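Local coordinates for protein beta-hexosaminidase Amuc_2018 (Akkermansia muciniphila, PDB 6JEB) that hydrolyses terminal non-reducing N-acetylhexosamine units, removing N-acetylglucosamine from N-glycans and chitobiose and also acting on N-acetylgalactosaminides, at residues P99-F103 and R151-F155; G133-P137 and H161-K167. All coordinates share one frame; numbering follows the deposited sequence.

Contact 1. Residues P99-F103 and R151-F155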
loop_
_atom_site.group_PDB
_atom_site.type_symbol
_atom_site.label_atom_id
_atom_site.label_comp_id
_atom_site.label_asym_id
_atom_site.label_seq_id
_atom_site.Cartn_x
_atom_site.Cartn_y
_atom_site.Cartn_z
ATOM N N PRO A 99 8.910 2.476 -5.321
ATOM C CA PRO A 99 9.820 3.103 -6.290
ATOM C C PRO A 99 11.205 3.337 -5.726
ATOM O O PRO A 99 12.143 3.532 -6.507
ATOM C CB PRO A 99 9.118 4.421 -6.640
ATOM C CG PRO A 99 8.302 4.734 -5.393
ATOM C CD PRO A 99 7.817 3.381 -4.917
ATOM N N ALA A 100 11.372 3.312 -4.393
ATOM C CA ALA A 100 12.714 3.411 -3.822
ATOM C C ALA A 100 13.617 2.302 -4.346
ATOM O O ALA A 100 14.779 2.549 -4.693
ATOM C CB ALA A 100 12.647 3.352 -2.296
ATOM N N ARG A 101 13.107 1.067 -4.398
ATOM C CA ARG A 101 13.932 -0.046 -4.862
ATOM C C ARG A 101 14.066 -0.065 -6.380
ATOM O O ARG A 101 15.162 -0.292 -6.904
ATOM C CB ARG A 101 13.365 -1.374 -4.353
ATOM C CG ARG A 101 13.907 -1.787 -2.980
ATOM C CD ARG A 101 13.723 -0.692 -1.915
ATOM N NE ARG A 101 14.186 -1.179 -0.621
ATOM C CZ ARG A 101 13.451 -1.934 0.193
ATOM N NH1 ARG A 101 12.203 -2.261 -0.139
ATOM N NH2 ARG A 101 13.960 -2.364 1.339
ATOM N N HIS A 102 12.970 0.157 -7.104
ATOM C CA HIS A 102 13.033 0.310 -8.554
ATOM C C HIS A 102 12.048 1.392 -8.944
ATOM O O HIS A 102 10.851 1.274 -8.659
ATOM C CB HIS A 102 12.722 -0.993 -9.298
ATOM C CG HIS A 102 13.897 -1.913 -9.409
ATOM N ND1 HIS A 102 14.082 -2.987 -8.567
ATOM C CD2 HIS A 102 14.960 -1.906 -10.251
ATOM C CE1 HIS A 102 15.207 -3.606 -8.887
ATOM N NE2 HIS A 102 15.762 -2.968 -9.902
ATOM N N PHE A 103 12.561 2.439 -9.585
ATOM C CA PHE A 103 11.753 3.588 -9.949
ATOM C C PHE A 103 10.608 3.157 -10.858
ATOM O O PHE A 103 10.786 2.321 -11.750
ATOM C CB PHE A 103 12.650 4.584 -10.684
ATOM C CG PHE A 103 11.973 5.870 -11.026
ATOM C CD1 PHE A 103 11.581 6.756 -10.025
ATOM C CD2 PHE A 103 11.720 6.199 -12.348
ATOM C CE1 PHE A 103 10.954 7.945 -10.345
ATOM C CE2 PHE A 103 11.097 7.386 -12.674
ATOM C CZ PHE A 103 10.717 8.262 -11.671
ATOM N N ARG A 151 22.108 4.577 -8.138
ATOM C CA ARG A 151 22.961 3.519 -7.619
ATOM C C ARG A 151 23.731 2.863 -8.761
ATOM O O ARG A 151 23.327 2.915 -9.925
ATOM C CB ARG A 151 22.189 2.486 -6.779
ATOM C CG ARG A 151 21.228 1.614 -7.565
ATOM C CD ARG A 151 20.613 0.534 -6.667
ATOM N NE ARG A 151 19.718 -0.353 -7.405
ATOM C CZ ARG A 151 18.394 -0.230 -7.426
ATOM N NH1 ARG A 151 17.797 0.750 -6.745
ATOM N NH2 ARG A 151 17.663 -1.089 -8.122
ATOM N N GLU A 152 24.850 2.228 -8.402
ATOM C CA GLU A 152 25.789 1.717 -9.397
ATOM C C GLU A 152 25.259 0.485 -10.125
ATOM O O GLU A 152 25.595 0.273 -11.298
ATOM C CB GLU A 152 27.118 1.391 -8.708
ATOM C CG GLU A 152 28.172 0.791 -9.623
ATOM C CD GLU A 152 29.326 0.186 -8.846
ATOM O OE1 GLU A 152 29.466 0.504 -7.648
ATOM O OE2 GLU A 152 30.074 -0.624 -9.427
ATOM N N GLU A 153 24.456 -0.338 -9.456
ATOM C CA GLU A 153 23.998 -1.610 -10.014
ATOM C C GLU A 153 22.962 -2.186 -9.056
ATOM O O GLU A 153 22.608 -1.564 -8.047
ATOM C CB GLU A 153 25.152 -2.604 -10.213
ATOM C CG GLU A 153 25.904 -2.944 -8.922
ATOM C CD GLU A 153 26.985 -4.004 -9.119
ATOM O OE1 GLU A 153 27.073 -4.592 -10.221
ATOM O OE2 GLU A 153 27.745 -4.260 -8.163
ATOM N N SER A 154 22.491 -3.394 -9.373
ATOM C CA SER A 154 21.614 -4.154 -8.485
ATOM C C SER A 154 22.098 -5.598 -8.466
ATOM O O SER A 154 22.140 -6.254 -9.511
ATOM C CB SER A 154 20.162 -4.094 -8.967
ATOM O OG SER A 154 19.763 -2.757 -9.254
ATOM N N PHE A 155 22.467 -6.092 -7.288
ATOM C CA PHE A 155 22.842 -7.502 -7.123
ATOM C C PHE A 155 23.927 -7.928 -8.111
ATOM O O PHE A 155 23.858 -8.997 -8.722
ATOM C CB PHE A 155 21.623 -8.425 -7.210
ATOM C CG PHE A 155 20.443 -7.928 -6.440
ATOM C CD1 PHE A 155 20.398 -8.041 -5.058
ATOM C CD2 PHE A 155 19.381 -7.327 -7.095
ATOM C CE1 PHE A 155 19.307 -7.566 -4.341
ATOM C CE2 PHE A 155 18.293 -6.864 -6.394
ATOM C CZ PHE A 155 18.253 -6.975 -5.016
#
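Arg151 reaches out of the two-stranded antiparallel hairpin 150-151/161-162 to the backbone of Arg101, in the loop that follows strand 92-97 of the (beta/alpha)8 barrel of this glycoside hydrolase family 20 catalytic domain. CG of Arg151 sits between its backbone N and carbonyl carbon (chi1 69°), and from there the chain runs extended to NE, which carries the guanidinium right up to residues 99-103. NH1 and NH2 meet the single carbonyl O of Arg101 end-on. Arg151 NH1 lies 2.8 Å from Arg101 O and is tilted from the carbonyl plane; Arg151 NH2, at 2.9 Å from Arg101 O, approaches nearly along the C=O axis. A further NH1 bond goes to the carbonyl of Gln132. The same NH2 stands over one face of the His102 imidazole, toward its rim, with ring and guanidinium planes 83° apart. His102 itself is tied through ND1 to the carbonyl of Ala401, one of the substrate-binding residues. Arg151 NE also makes a weak bond to Glu153 O, at 3.2 Å. Further along, Ser154 is gripped side-on, its OG lying in the guanidinium plane 3.0 Å from Arg151 NE and 2.9 Å from Arg151 NH2. A lysine in place of Arg151 would probably lose the paired grip on Arg101 O and could not hold Ser154 OG at the same time, so that hairpin loop and barrel loop could shift against each other. The backbone held here belongs to Arg101, a substrate-binding residue whose own guanidinium turns away from 151-155: NE bonds Gln132 OE1, NH1 forms a salt bridge with Asp98, and NH2 forms another with OD1 of the active-site Asp130.

Contact 2. Residues G133-P137 and H161-K167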
loop_
_atom_site.group_PDB
_atom_site.type_symbol
_atom_site.label_atom_id
_atom_site.label_comp_id
_atom_site.label_asym_id
_atom_site.label_seq_id
_atom_site.Cartn_x
_atom_site.Cartn_y
_atom_site.Cartn_z
ATOM N N GLY A 133 17.693 3.748 -2.883
ATOM C CA GLY A 133 17.288 4.910 -3.641
ATOM C C GLY A 133 16.375 5.830 -2.861
ATOM O O GLY A 133 15.758 5.426 -1.866
ATOM N N TRP A 134 16.293 7.078 -3.321
ATOM C CA TRP A 134 15.473 8.121 -2.716
ATOM C C TRP A 134 14.795 8.842 -3.872
ATOM O O TRP A 134 15.486 9.347 -4.761
ATOM C CB TRP A 134 16.368 9.091 -1.927
ATOM C CG TRP A 134 15.605 10.213 -1.284
ATOM C CD1 TRP A 134 14.985 11.253 -1.923
ATOM C CD2 TRP A 134 15.343 10.388 0.118
ATOM N NE1 TRP A 134 14.352 12.060 -1.003
ATOM C CE2 TRP A 134 14.569 11.557 0.256
ATOM C CE3 TRP A 134 15.712 9.680 1.271
ATOM C CZ2 TRP A 134 14.133 12.028 1.498
ATOM C CZ3 TRP A 134 15.269 10.148 2.508
ATOM C CH2 TRP A 134 14.496 11.314 2.607
ATOM N N ARG A 135 13.453 8.897 -3.868
ATOM C CA ARG A 135 12.697 9.328 -5.043
ATOM C C ARG A 135 11.949 10.652 -4.882
ATOM O O ARG A 135 11.294 11.089 -5.846
ATOM C CB ARG A 135 11.711 8.237 -5.481
ATOM C CG ARG A 135 12.330 6.853 -5.628
ATOM C CD ARG A 135 13.497 6.840 -6.630
ATOM N NE ARG A 135 14.088 5.510 -6.659
ATOM C CZ ARG A 135 15.335 5.241 -7.037
ATOM N NH1 ARG A 135 16.128 6.211 -7.489
ATOM N NH2 ARG A 135 15.787 3.993 -6.966
ATOM N N LEU A 136 12.020 11.303 -3.712
ATOM C CA LEU A 136 11.282 12.537 -3.465
ATOM C C LEU A 136 12.213 13.730 -3.585
ATOM O O LEU A 136 13.160 13.837 -2.791
ATOM C CB LEU A 136 10.680 12.512 -2.063
ATOM C CG LEU A 136 9.948 13.807 -1.703
ATOM C CD1 LEU A 136 8.527 13.842 -2.285
ATOM C CD2 LEU A 136 9.913 14.029 -0.191
ATOM N N PRO A 137 11.974 14.667 -4.501
ATOM C CA PRO A 137 12.810 15.874 -4.543
ATOM C C PRO A 137 12.471 16.797 -3.382
ATOM O O PRO A 137 11.308 16.931 -2.990
ATOM C CB PRO A 137 12.434 16.508 -5.887
ATOM C CG PRO A 137 10.995 16.101 -6.077
ATOM C CD PRO A 137 10.903 14.695 -5.517
ATOM N N HIS A 161 21.014 2.124 -11.835
ATOM C CA HIS A 161 19.587 2.381 -11.734
ATOM C C HIS A 161 19.383 3.727 -11.063
ATOM O O HIS A 161 19.976 3.992 -10.013
ATOM C CB HIS A 161 18.862 1.304 -10.926
ATOM C CG HIS A 161 17.382 1.499 -10.911
ATOM N ND1 HIS A 161 16.599 1.261 -12.019
ATOM C CD2 HIS A 161 16.549 1.983 -9.957
ATOM C CE1 HIS A 161 15.341 1.553 -11.735
ATOM N NE2 HIS A 161 15.285 2.001 -10.494
ATOM N N GLU A 162 18.558 4.578 -11.669
ATOM C CA GLU A 162 18.287 5.878 -11.077
ATOM C C GLU A 162 16.861 6.293 -11.376
ATOM O O GLU A 162 16.148 5.666 -12.170
ATOM C CB GLU A 162 19.252 6.969 -11.571
ATOM C CG GLU A 162 18.944 7.515 -12.956
ATOM C CD GLU A 162 19.701 8.812 -13.263
ATOM O OE1 GLU A 162 19.722 9.727 -12.403
ATOM O OE2 GLU A 162 20.280 8.925 -14.366
ATOM N N GLY A 163 16.451 7.368 -10.717
ATOM C CA GLY A 163 15.181 7.989 -11.008
ATOM C C GLY A 163 14.731 8.857 -9.857
ATOM O O GLY A 163 15.008 8.553 -8.692
ATOM N N MET A 164 14.042 9.946 -10.164
ATOM C CA MET A 164 13.450 10.769 -9.117
ATOM C C MET A 164 12.224 11.439 -9.713
ATOM O O MET A 164 12.280 11.920 -10.849
ATOM C CB MET A 164 14.454 11.819 -8.620
ATOM C CG MET A 164 13.880 12.724 -7.532
ATOM S SD MET A 164 15.080 13.863 -6.821
ATOM C CE MET A 164 15.519 13.007 -5.302
ATOM N N TYR A 165 11.115 11.443 -8.968
ATOM C CA TYR A 165 9.920 12.132 -9.434
ATOM C C TYR A 165 10.146 13.637 -9.405
ATOM O O TYR A 165 10.933 14.148 -8.609
ATOM C CB TYR A 165 8.716 11.768 -8.549
ATOM C CG TYR A 165 8.399 10.302 -8.669
ATOM C CD1 TYR A 165 7.884 9.784 -9.855
ATOM C CD2 TYR A 165 8.663 9.423 -7.623
ATOM C CE1 TYR A 165 7.635 8.434 -9.992
ATOM C CE2 TYR A 165 8.412 8.073 -7.748
ATOM C CZ TYR A 165 7.903 7.582 -8.935
ATOM O OH TYR A 165 7.668 6.233 -9.063
ATOM N N THR A 166 9.469 14.347 -10.300
ATOM C CA THR A 166 9.376 15.790 -10.140
ATOM C C THR A 166 8.168 16.117 -9.271
ATOM O O THR A 166 7.237 15.316 -9.133
ATOM C CB THR A 166 9.216 16.495 -11.488
ATOM O OG1 THR A 166 7.934 16.170 -12.041
ATOM C CG2 THR A 166 10.306 16.066 -12.457
ATOM N N LYS A 167 8.189 17.316 -8.683
ATOM C CA LYS A 167 7.032 17.775 -7.921
ATOM C C LYS A 167 5.781 17.789 -8.791
ATOM O O LYS A 167 4.697 17.397 -8.342
ATOM C CB LYS A 167 7.307 19.161 -7.328
ATOM C CG LYS A 167 6.163 19.733 -6.494
ATOM C CD LYS A 167 6.601 21.020 -5.804
ATOM C CE LYS A 167 6.124 21.071 -4.374
ATOM N NZ LYS A 167 6.627 22.278 -3.643
HETATM O O HOH W 1 18.629 4.224 -7.354
#
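Residues 134-137 and 161-167 run alongside each other, their end-to-end directions 31° apart, and the backbones come closest at Arg135 and Met164, where the Tyr165 N to Arg135 O hydrogen bond (3.1 Å) joins them. In the (beta/alpha)8 barrel this is the loop after strand 123-127 packed on the chain that leaves the small hairpin strand 161-162 and enters helix 167-178. Arg135 carries much of the contact. Bent at chi2 (-58°), its side chain runs back along the partner backbone, and NH1 donates to Gly163 O at 2.9 Å, meeting a lone pair in the carbonyl plane. Arg135 NH2 gives a proton to a water that in turn bonds His161 O, and it also approaches CD2 at the edge of the His161 ring, the two flat groups nearly perpendicular. Outside partners hold the guanidinium as well: NE bonds the carbonyl of Pro99 and NH2 that of Ala100. Farther along, the CB of Arg135 rests against CD2 of Tyr165, whose hydroxyl bonds the carbonyl of Ile104. Pro137 lays its ring by Tyr165 O, with CB 3.9 Å from Met164 SD. Met164 extends beside Trp134, pointing the same way, and bends at chi3 (-100°) to bring its methyl to the indole edge, CE lying 3.8 Å from Trp134 CD1. Helix 143-148 adds Leu144 against both side chains. The indole is fixed from within its own loop: Trp134 NE1 donates to a lone pair of Leu136 O at 2.8 Å, almost exactly in the ring plane.

How the contacts relate
Along the chain the segments alternate, 99-103, 133-137, 151-155, 161-167, so the two contacts interlock within one catalytic domain. Their centres lie 11 Å apart. The loops after neighbouring parallel strands 92-97 and 123-127 each supply one side of a contact, while the antiparallel hairpin 150-151/161-162 and the chain leading from it to helix 167-178 supply the other sides. The contacts also touch directly: Pro99 CB packs 3.4 Å from Tyr165 OH, and the rings of Phe103 and Tyr165 meet. Because Arg135 also holds the backbone just before substrate-binding Arg101, contact 2 probably steadies that loop from one shell farther out.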